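Local coordinates for TIR-NB-LRR type resistance protein RPV1 (PDB 5KU7), which is a plant intracellular immune receptor of the TIR-NB-LRR type, whose TIR domain probably signals disease resistance once a pathogen is recognised, at residues Val67-Leu79 with Ser114-Trp126. Numbering follows the deposited sequence.
Sequences VFSENYAHSRWCL and SFGEAFAGYEENW
The hydroxyls of Y122 and S114 reach carbonyls of the loop after strand 61-68. Y122 OH donates to A73 O at 2.6 Å, from 21° off the carbonyl plane. S114 OG donates to E70 O, also at 2.6 Å, in the carbonyl plane and on a lone pair. Between these bonds the packing is largely apolar. A73 CB fits between A118 CB and F115 CD2, 3.7 Å from each. A118 CB also sits over the centre of the H74 ring, a CH-pi contact of 3.8 Å to the ring centroid. F115 CZ comes within 3.3 Å of S69 O. This is the flavodoxin-like TIR fold, with helices packed about a parallel sheet. Here helix 113-122 covers the loop leading from strand 61-68 into helix 76-91. At the far end R76 lies flat on W126, guanidinium and indole planes 11° apart. The bend at chi3 (-45°) turns the guanidinium onto the indole, with R76 NE 3.2 Å from W126 CZ2. R76 NH2 bonds weakly to E48 O. Behind the first shell, S75 caps helix 76-91 by accepting from C78 N. D18 takes bonds from S69 OG and N71 N, and W133 meets the Y122 ring.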
loop_
_atom_site.group_PDB
_atom_site.type_symbol
_atom_site.label_atom_id
_atom_site.label_comp_id
_atom_site.label_asym_id
_atom_site.label_seq_id
_atom_site.Cartn_x
_atom_site.Cartn_y
_atom_site.Cartn_z
ATOM N N VAL A 67 4.555 5.780 12.304
ATOM C CA VAL A 67 5.060 5.403 10.999
ATOM C C VAL A 67 6.213 6.324 10.649
ATOM O O VAL A 67 6.033 7.367 10.016
ATOM C CB VAL A 67 3.974 5.475 9.926
ATOM C CG1 VAL A 67 4.512 4.990 8.568
ATOM C CG2 VAL A 67 2.766 4.663 10.358
ATOM N N PHE A 68 7.395 5.971 11.133
ATOM C CA PHE A 68 8.595 6.685 10.736
ATOM C C PHE A 68 8.837 6.426 9.252
ATOM O O PHE A 68 8.958 5.272 8.814
ATOM C CB PHE A 68 9.804 6.243 11.561
ATOM C CG PHE A 68 9.837 6.810 12.958
ATOM C CD1 PHE A 68 9.807 8.184 13.167
ATOM C CD2 PHE A 68 9.903 5.974 14.059
ATOM C CE1 PHE A 68 9.850 8.721 14.465
ATOM C CE2 PHE A 68 9.945 6.501 15.344
ATOM C CZ PHE A 68 9.910 7.883 15.542
ATOM N N SER A 69 8.886 7.504 8.482
ATOM C CA SER A 69 9.138 7.425 7.049
ATOM C C SER A 69 10.174 8.481 6.706
ATOM O O SER A 69 10.489 9.337 7.538
ATOM C CB SER A 69 7.844 7.626 6.249
ATOM O OG SER A 69 7.188 8.825 6.639
ATOM N N GLU A 70 10.661 8.441 5.473
ATOM C CA GLU A 70 11.811 9.229 5.035
ATOM C C GLU A 70 11.788 10.697 5.470
ATOM O O GLU A 70 12.827 11.249 5.864
ATOM C CB GLU A 70 11.927 9.156 3.510
ATOM C CG GLU A 70 13.288 9.580 2.957
ATOM C CD GLU A 70 13.270 9.746 1.448
ATOM O OE1 GLU A 70 12.190 9.574 0.854
ATOM O OE2 GLU A 70 14.331 10.027 0.855
ATOM N N ASN A 71 10.610 11.320 5.417
ATOM C CA ASN A 71 10.519 12.752 5.651
ATOM C C ASN A 71 9.720 13.129 6.881
ATOM O O ASN A 71 9.237 14.258 6.983
ATOM C CB ASN A 71 9.929 13.442 4.431
ATOM C CG ASN A 71 10.763 13.222 3.198
ATOM O OD1 ASN A 71 11.880 13.726 3.099
ATOM N ND2 ASN A 71 10.230 12.463 2.245
ATOM N N TYR A 72 9.581 12.181 7.806
ATOM C CA TYR A 72 8.859 12.409 9.056
ATOM C C TYR A 72 9.414 13.607 9.846
ATOM O O TYR A 72 8.662 14.462 10.303
ATOM C CB TYR A 72 8.911 11.145 9.905
ATOM C CG TYR A 72 8.101 11.166 11.173
ATOM C CD1 TYR A 72 8.609 11.740 12.342
ATOM C CD2 TYR A 72 6.857 10.559 11.229
ATOM C CE1 TYR A 72 7.888 11.728 13.514
ATOM C CE2 TYR A 72 6.124 10.551 12.400
ATOM C CZ TYR A 72 6.645 11.136 13.542
ATOM O OH TYR A 72 5.921 11.126 14.716
ATOM N N ALA A 73 10.732 13.670 9.995
ATOM C CA ALA A 73 11.340 14.744 10.770
ATOM C C ALA A 73 11.285 16.070 10.020
ATOM O O ALA A 73 11.598 17.114 10.591
ATOM C CB ALA A 73 12.784 14.399 11.136
ATOM N N HIS A 74 10.895 16.037 8.745
ATOM C CA HIS A 74 10.778 17.278 7.981
ATOM C C HIS A 74 9.476 17.997 8.303
ATOM O O HIS A 74 9.146 19.020 7.696
ATOM C CB HIS A 74 10.855 17.025 6.479
ATOM C CG HIS A 74 12.242 16.794 5.979
ATOM N ND1 HIS A 74 12.890 15.583 6.109
ATOM C CD2 HIS A 74 13.117 17.624 5.366
ATOM C CE1 HIS A 74 14.095 15.675 5.579
ATOM N NE2 HIS A 74 14.261 16.905 5.126
ATOM N N SER A 75 8.705 17.436 9.224
ATOM C CA SER A 75 7.478 18.086 9.616
ATOM C C SER A 75 7.539 18.392 11.099
ATOM O O SER A 75 7.623 17.490 11.925
ATOM C CB SER A 75 6.271 17.220 9.264
ATOM O OG SER A 75 5.128 17.616 9.991
ATOM N N ARG A 76 7.498 19.680 11.425
ATOM C CA ARG A 76 7.540 20.116 12.806
ATOM C C ARG A 76 6.329 19.572 13.529
ATOM O O ARG A 76 6.431 19.175 14.693
ATOM C CB ARG A 76 7.591 21.642 12.911
ATOM C CG ARG A 76 8.670 22.272 12.068
ATOM C CD ARG A 76 8.885 23.733 12.429
ATOM N NE ARG A 76 7.626 24.450 12.580
ATOM C CZ ARG A 76 7.056 25.176 11.625
ATOM N NH1 ARG A 76 7.628 25.274 10.430
ATOM N NH2 ARG A 76 5.905 25.792 11.868
ATOM N N TRP A 77 5.190 19.531 12.838
ATOM C CA TRP A 77 3.983 18.958 13.424
ATOM C C TRP A 77 4.216 17.507 13.806
ATOM O O TRP A 77 3.851 17.103 14.910
ATOM C CB TRP A 77 2.788 19.075 12.476
ATOM C CG TRP A 77 2.196 20.458 12.410
ATOM C CD1 TRP A 77 2.869 21.640 12.243
ATOM C CD2 TRP A 77 0.803 20.800 12.483
ATOM N NE1 TRP A 77 1.981 22.698 12.227
ATOM C CE2 TRP A 77 0.709 22.210 12.368
ATOM C CE3 TRP A 77 -0.373 20.054 12.643
ATOM C CZ2 TRP A 77 -0.518 22.885 12.406
ATOM C CZ3 TRP A 77 -1.598 20.731 12.686
ATOM C CH2 TRP A 77 -1.655 22.132 12.565
ATOM N N CYS A 78 4.823 16.715 12.916
ATOM C CA CYS A 78 5.157 15.335 13.273
ATOM C C CYS A 78 6.045 15.302 14.543
ATOM O O CYS A 78 5.805 14.516 15.480
ATOM C CB CYS A 78 5.855 14.623 12.099
ATOM S SG CYS A 78 4.714 14.146 10.723
ATOM N N LEU A 79 7.056 16.169 14.583
ATOM C CA LEU A 79 7.985 16.174 15.715
ATOM C C LEU A 79 7.286 16.603 17.007
ATOM O O LEU A 79 7.502 16.005 18.067
ATOM C CB LEU A 79 9.198 17.073 15.428
ATOM C CG LEU A 79 10.148 16.501 14.383
ATOM C CD1 LEU A 79 11.363 17.371 14.182
ATOM C CD2 LEU A 79 10.579 15.087 14.764
ATOM N N SER A 114 18.261 11.146 5.858
ATOM C CA SER A 114 17.206 12.110 5.622
ATOM C C SER A 114 16.850 12.823 6.921
ATOM O O SER A 114 16.568 14.016 6.913
ATOM C CB SER A 114 15.967 11.434 5.026
ATOM O OG SER A 114 15.345 10.558 5.952
ATOM N N PHE A 115 16.883 12.102 8.039
ATOM C CA PHE A 115 16.527 12.703 9.325
ATOM C C PHE A 115 17.529 13.759 9.781
ATOM O O PHE A 115 17.159 14.746 10.418
ATOM C CB PHE A 115 16.364 11.621 10.392
ATOM C CG PHE A 115 15.133 10.788 10.203
ATOM C CD1 PHE A 115 15.041 9.898 9.144
ATOM C CD2 PHE A 115 14.064 10.905 11.068
ATOM C CE1 PHE A 115 13.900 9.136 8.957
ATOM C CE2 PHE A 115 12.922 10.142 10.892
ATOM C CZ PHE A 115 12.836 9.262 9.827
ATOM N N GLY A 116 18.796 13.559 9.447
ATOM C CA GLY A 116 19.801 14.558 9.735
ATOM C C GLY A 116 19.574 15.821 8.922
ATOM O O GLY A 116 19.779 16.929 9.417
ATOM N N GLU A 117 19.165 15.647 7.667
ATOM C CA GLU A 117 18.942 16.770 6.766
ATOM C C GLU A 117 17.837 17.662 7.284
ATOM O O GLU A 117 17.917 18.886 7.180
ATOM C CB GLU A 117 18.595 16.282 5.363
ATOM C CG GLU A 117 19.709 15.513 4.669
ATOM C CD GLU A 117 19.213 14.778 3.439
ATOM O OE1 GLU A 117 18.070 15.050 3.005
ATOM O OE2 GLU A 117 19.961 13.929 2.905
ATOM N N ALA A 118 16.820 17.037 7.868
ATOM C CA ALA A 118 15.697 17.755 8.453
ATOM C C ALA A 118 16.202 18.782 9.451
ATOM O O ALA A 118 15.925 19.982 9.336
ATOM C CB ALA A 118 14.732 16.781 9.123
ATOM N N PHE A 119 16.961 18.296 10.424
ATOM C CA PHE A 119 17.496 19.137 11.480
ATOM C C PHE A 119 18.411 20.243 11.009
ATOM O O PHE A 119 18.486 21.291 11.654
ATOM C CB PHE A 119 18.223 18.270 12.497
ATOM C CG PHE A 119 17.295 17.577 13.426
ATOM C CD1 PHE A 119 16.630 16.437 13.025
ATOM C CD2 PHE A 119 17.031 18.104 14.674
ATOM C CE1 PHE A 119 15.749 15.807 13.867
ATOM C CE2 PHE A 119 16.152 17.483 15.522
ATOM C CZ PHE A 119 15.506 16.328 15.122
ATOM N N ALA A 120 19.107 20.026 9.899
ATOM C CA ALA A 120 19.932 21.090 9.343
ATOM C C ALA A 120 19.060 22.322 9.097
ATOM O O ALA A 120 19.417 23.429 9.497
ATOM C CB ALA A 120 20.609 20.643 8.063
ATOM N N GLY A 121 17.887 22.108 8.505
ATOM C CA GLY A 121 16.976 23.196 8.202
ATOM C C GLY A 121 16.360 23.850 9.428
ATOM O O GLY A 121 15.933 25.006 9.372
ATOM N N TYR A 122 16.343 23.137 10.550
ATOM C CA TYR A 122 15.750 23.684 11.773
ATOM C C TYR A 122 16.704 24.625 12.508
ATOM O O TYR A 122 16.273 25.449 13.320
ATOM C CB TYR A 122 15.324 22.548 12.705
ATOM C CG TYR A 122 14.154 21.763 12.165
ATOM C CD1 TYR A 122 13.168 22.387 11.411
ATOM C CD2 TYR A 122 14.047 20.401 12.381
ATOM C CE1 TYR A 122 12.098 21.677 10.901
ATOM C CE2 TYR A 122 12.978 19.677 11.865
ATOM C CZ TYR A 122 12.007 20.326 11.131
ATOM O OH TYR A 122 10.942 19.621 10.624
ATOM N N GLU A 123 17.990 24.518 12.183
ATOM C CA GLU A 123 19.056 25.212 12.904
ATOM C C GLU A 123 18.848 26.715 13.055
ATOM O O GLU A 123 19.154 27.286 14.102
ATOM C CB GLU A 123 20.395 24.958 12.215
ATOM C CG GLU A 123 20.919 23.549 12.413
ATOM C CD GLU A 123 21.249 23.240 13.863
ATOM O OE1 GLU A 123 21.354 24.188 14.675
ATOM O OE2 GLU A 123 21.389 22.041 14.189
ATOM N N GLU A 124 18.332 27.356 12.012
ATOM C CA GLU A 124 18.318 28.812 11.982
ATOM C C GLU A 124 17.073 29.441 12.605
ATOM O O GLU A 124 17.148 30.542 13.138
ATOM C CB GLU A 124 18.469 29.303 10.541
ATOM C CG GLU A 124 17.286 28.982 9.646
ATOM C CD GLU A 124 17.428 29.586 8.261
ATOM O OE1 GLU A 124 18.515 30.122 7.945
ATOM O OE2 GLU A 124 16.448 29.529 7.488
ATOM N N ASN A 125 15.936 28.754 12.566
ATOM C CA ASN A 125 14.698 29.365 13.052
ATOM C C ASN A 125 13.970 28.565 14.126
ATOM O O ASN A 125 12.980 29.039 14.685
ATOM C CB ASN A 125 13.740 29.628 11.886
ATOM C CG ASN A 125 14.245 30.708 10.947
ATOM O OD1 ASN A 125 14.941 31.635 11.365
ATOM N ND2 ASN A 125 13.888 30.601 9.673
ATOM N N TRP A 126 14.463 27.364 14.420
ATOM C CA TRP A 126 13.793 26.467 15.365
ATOM C C TRP A 126 14.800 25.785 16.282
ATOM O O TRP A 126 14.563 24.691 16.797
ATOM C CB TRP A 126 12.955 25.432 14.612
ATOM C CG TRP A 126 11.829 26.063 13.842
ATOM C CD1 TRP A 126 11.828 26.418 12.520
ATOM C CD2 TRP A 126 10.541 26.431 14.354
ATOM N NE1 TRP A 126 10.619 26.980 12.180
ATOM C CE2 TRP A 126 9.811 26.996 13.286
ATOM C CE3 TRP A 126 9.933 26.336 15.612
ATOM C CZ2 TRP A 126 8.500 27.460 13.438
ATOM C CZ3 TRP A 126 8.628 26.799 15.761
ATOM C CH2 TRP A 126 7.928 27.352 14.680
#